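Local coordinates for NIF3-related protein (Bacillus cereus, PDB 2GX8) that is of unknown function but belongs to the Nif3 family, binds zinc ions at a conserved dimetal motif and carries an additional, apparently regulatory domain, at residues L153-A158 and I321-F326. Numbering follows the deposited sequence.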
loop_
_atom_site.group_PDB
_atom_site.type_symbol
_atom_site.label_atom_id
_atom_site.label_comp_id
_atom_site.label_asym_id
_atom_site.label_seq_id
_atom_site.Cartn_x
_atom_site.Cartn_y
_atom_site.Cartn_z
ATOM N N LEU C 153 13.557 -11.951 -27.066
ATOM C CA LEU C 153 13.844 -12.827 -25.940
ATOM C C LEU C 153 12.692 -12.796 -24.926
ATOM O O LEU C 153 12.160 -13.849 -24.558
ATOM C CB LEU C 153 15.172 -12.442 -25.264
ATOM C CG LEU C 153 15.492 -13.141 -23.939
ATOM C CD1 LEU C 153 15.810 -14.618 -24.207
ATOM C CD2 LEU C 153 16.645 -12.449 -23.274
ATOM N N ALA C 154 12.340 -11.595 -24.461
ATOM C CA ALA C 154 11.280 -11.427 -23.478
ATOM C C ALA C 154 10.290 -10.427 -24.045
ATOM O O ALA C 154 10.622 -9.214 -24.105
ATOM C CB ALA C 154 11.838 -10.898 -22.151
ATOM N N PRO C 155 9.115 -10.915 -24.474
ATOM C CA PRO C 155 8.042 -10.121 -25.043
ATOM C C PRO C 155 7.521 -9.118 -24.005
ATOM O O PRO C 155 7.173 -9.538 -22.851
ATOM C CB PRO C 155 6.967 -11.176 -25.339
ATOM C CG PRO C 155 7.733 -12.459 -25.466
ATOM C CD PRO C 155 8.763 -12.345 -24.419
ATOM N N THR C 156 7.393 -7.812 -24.487
ATOM C CA THR C 156 6.896 -6.796 -23.560
ATOM C C THR C 156 5.794 -6.014 -24.221
ATOM O O THR C 156 4.986 -5.367 -23.554
ATOM C CB THR C 156 7.989 -5.783 -23.113
ATOM O OG1 THR C 156 8.483 -5.052 -24.245
ATOM C CG2 THR C 156 9.139 -6.477 -22.383
ATOM N N TYR C 157 5.749 -6.084 -25.545
ATOM C CA TYR C 157 4.763 -5.331 -26.290
ATOM C C TYR C 157 4.293 -6.045 -27.564
ATOM O O TYR C 157 5.096 -6.600 -28.307
ATOM C CB TYR C 157 5.336 -3.938 -26.615
ATOM C CG TYR C 157 4.376 -3.032 -27.344
ATOM C CD1 TYR C 157 3.433 -2.275 -26.645
ATOM C CD2 TYR C 157 4.400 -2.939 -28.739
ATOM C CE1 TYR C 157 2.540 -1.452 -27.322
ATOM C CE2 TYR C 157 3.508 -2.118 -29.423
ATOM C CZ TYR C 157 2.591 -1.378 -28.709
ATOM O OH TYR C 157 1.707 -0.573 -29.391
ATOM N N ALA C 158 2.981 -6.028 -27.783
ATOM C CA ALA C 158 2.334 -6.549 -28.999
ATOM C C ALA C 158 1.194 -5.587 -29.288
ATOM O O ALA C 158 0.249 -5.471 -28.499
ATOM C CB ALA C 158 1.806 -7.946 -28.799
ATOM N N ILE C 321 16.776 -14.457 -16.794
ATOM C CA ILE C 321 17.481 -15.715 -16.874
ATOM C C ILE C 321 16.529 -16.912 -17.097
ATOM O O ILE C 321 16.923 -17.884 -17.741
ATOM C CB ILE C 321 18.437 -15.941 -15.660
ATOM C CG1 ILE C 321 17.650 -16.133 -14.374
ATOM C CG2 ILE C 321 19.412 -14.756 -15.527
ATOM C CD1 ILE C 321 18.453 -16.708 -13.233
ATOM N N ASN C 322 15.299 -16.847 -16.585
ATOM C CA ASN C 322 14.363 -17.952 -16.728
ATOM C C ASN C 322 13.842 -18.038 -18.126
ATOM O O ASN C 322 13.674 -19.133 -18.666
ATOM C CB ASN C 322 13.224 -17.864 -15.715
ATOM C CG ASN C 322 13.657 -18.327 -14.343
ATOM O OD1 ASN C 322 14.085 -17.524 -13.524
ATOM N ND2 ASN C 322 13.648 -19.643 -14.121
ATOM N N GLN C 323 13.625 -16.869 -18.711
ATOM C CA GLN C 323 13.172 -16.753 -20.083
ATOM C C GLN C 323 14.241 -17.293 -21.010
ATOM O O GLN C 323 13.981 -18.158 -21.830
ATOM C CB GLN C 323 12.822 -15.284 -20.384
ATOM C CG GLN C 323 12.065 -15.040 -21.687
ATOM C CD GLN C 323 10.661 -15.726 -21.822
ATOM O OE1 GLN C 323 10.150 -16.391 -20.907
ATOM N NE2 GLN C 323 10.056 -15.559 -22.993
ATOM N N ALA C 324 15.462 -16.812 -20.832
ATOM C CA ALA C 324 16.625 -17.259 -21.614
ATOM C C ALA C 324 16.775 -18.784 -21.642
ATOM O O ALA C 324 17.033 -19.346 -22.692
ATOM C CB ALA C 324 17.892 -16.597 -21.110
ATOM N N LYS C 325 16.578 -19.444 -20.500
ATOM C CA LYS C 325 16.651 -20.903 -20.414
ATOM C C LYS C 325 15.398 -21.585 -20.988
ATOM O O LYS C 325 15.492 -22.605 -21.671
ATOM C CB LYS C 325 16.858 -21.351 -18.970
ATOM C CG LYS C 325 17.184 -22.845 -18.835
ATOM C CD LYS C 325 18.525 -23.137 -19.471
ATOM C CE LYS C 325 18.784 -24.626 -19.671
ATOM N NZ LYS C 325 20.184 -24.739 -20.208
ATOM N N PHE C 326 14.224 -21.030 -20.701
ATOM C CA PHE C 326 12.976 -21.594 -21.228
ATOM C C PHE C 326 13.036 -21.648 -22.761
ATOM O O PHE C 326 12.703 -22.663 -23.346
ATOM C CB PHE C 326 11.761 -20.787 -20.736
ATOM C CG PHE C 326 10.454 -21.206 -21.366
ATOM C CD1 PHE C 326 9.747 -20.319 -22.196
ATOM C CD2 PHE C 326 9.941 -22.491 -21.151
ATOM C CE1 PHE C 326 8.543 -20.687 -22.781
ATOM C CE2 PHE C 326 8.738 -22.884 -21.739
ATOM C CZ PHE C 326 8.034 -21.984 -22.558
#
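Leu153 and Ala154 meet one turn of helix 321-326 where their backbone turns a corner: the CA atoms of Ala154 and Gln323 are 6.6 Å apart, those of Leu153 and Ala324 6.8 Å. Past the corner the chain leaves the helix as a strand, and Thr156 and Tyr157 both pair with Leu267 in a classic beta bulge. Gln323 reaches across. Its CG lies anti to the backbone N (chi1 -168°), and a bend at chi2 turns the terminal amide along the opposing chain, where NE2 donates to Leu153 O at 3.1 Å. The N-H...O angle of 153° indicates a moderately bent bond; the donor lies in the carbonyl plane, and the oxygen lies almost exactly in the amide plane of Gln323. Lys327 NZ gives the same oxygen a second hydrogen bond.

The contact lies where the long strand 150-168, which runs out into the elongated domain inserted in the Nif3 chain, joins the metal-binding body; the Leu153 side chain is about 12 Å from a zinc ion. Next to the polar bond, Leu153 sends CD1 alongside the helix to 3.8 Å from Ala324 CA, and Tyr332 of strand 331-335 touches both side chains. Ala154 CB sits 4.2 Å from Gln323 CG, whereas Pro155, on the exposed side, brings its ring CD to 3.7 Å from Gln323 NE2.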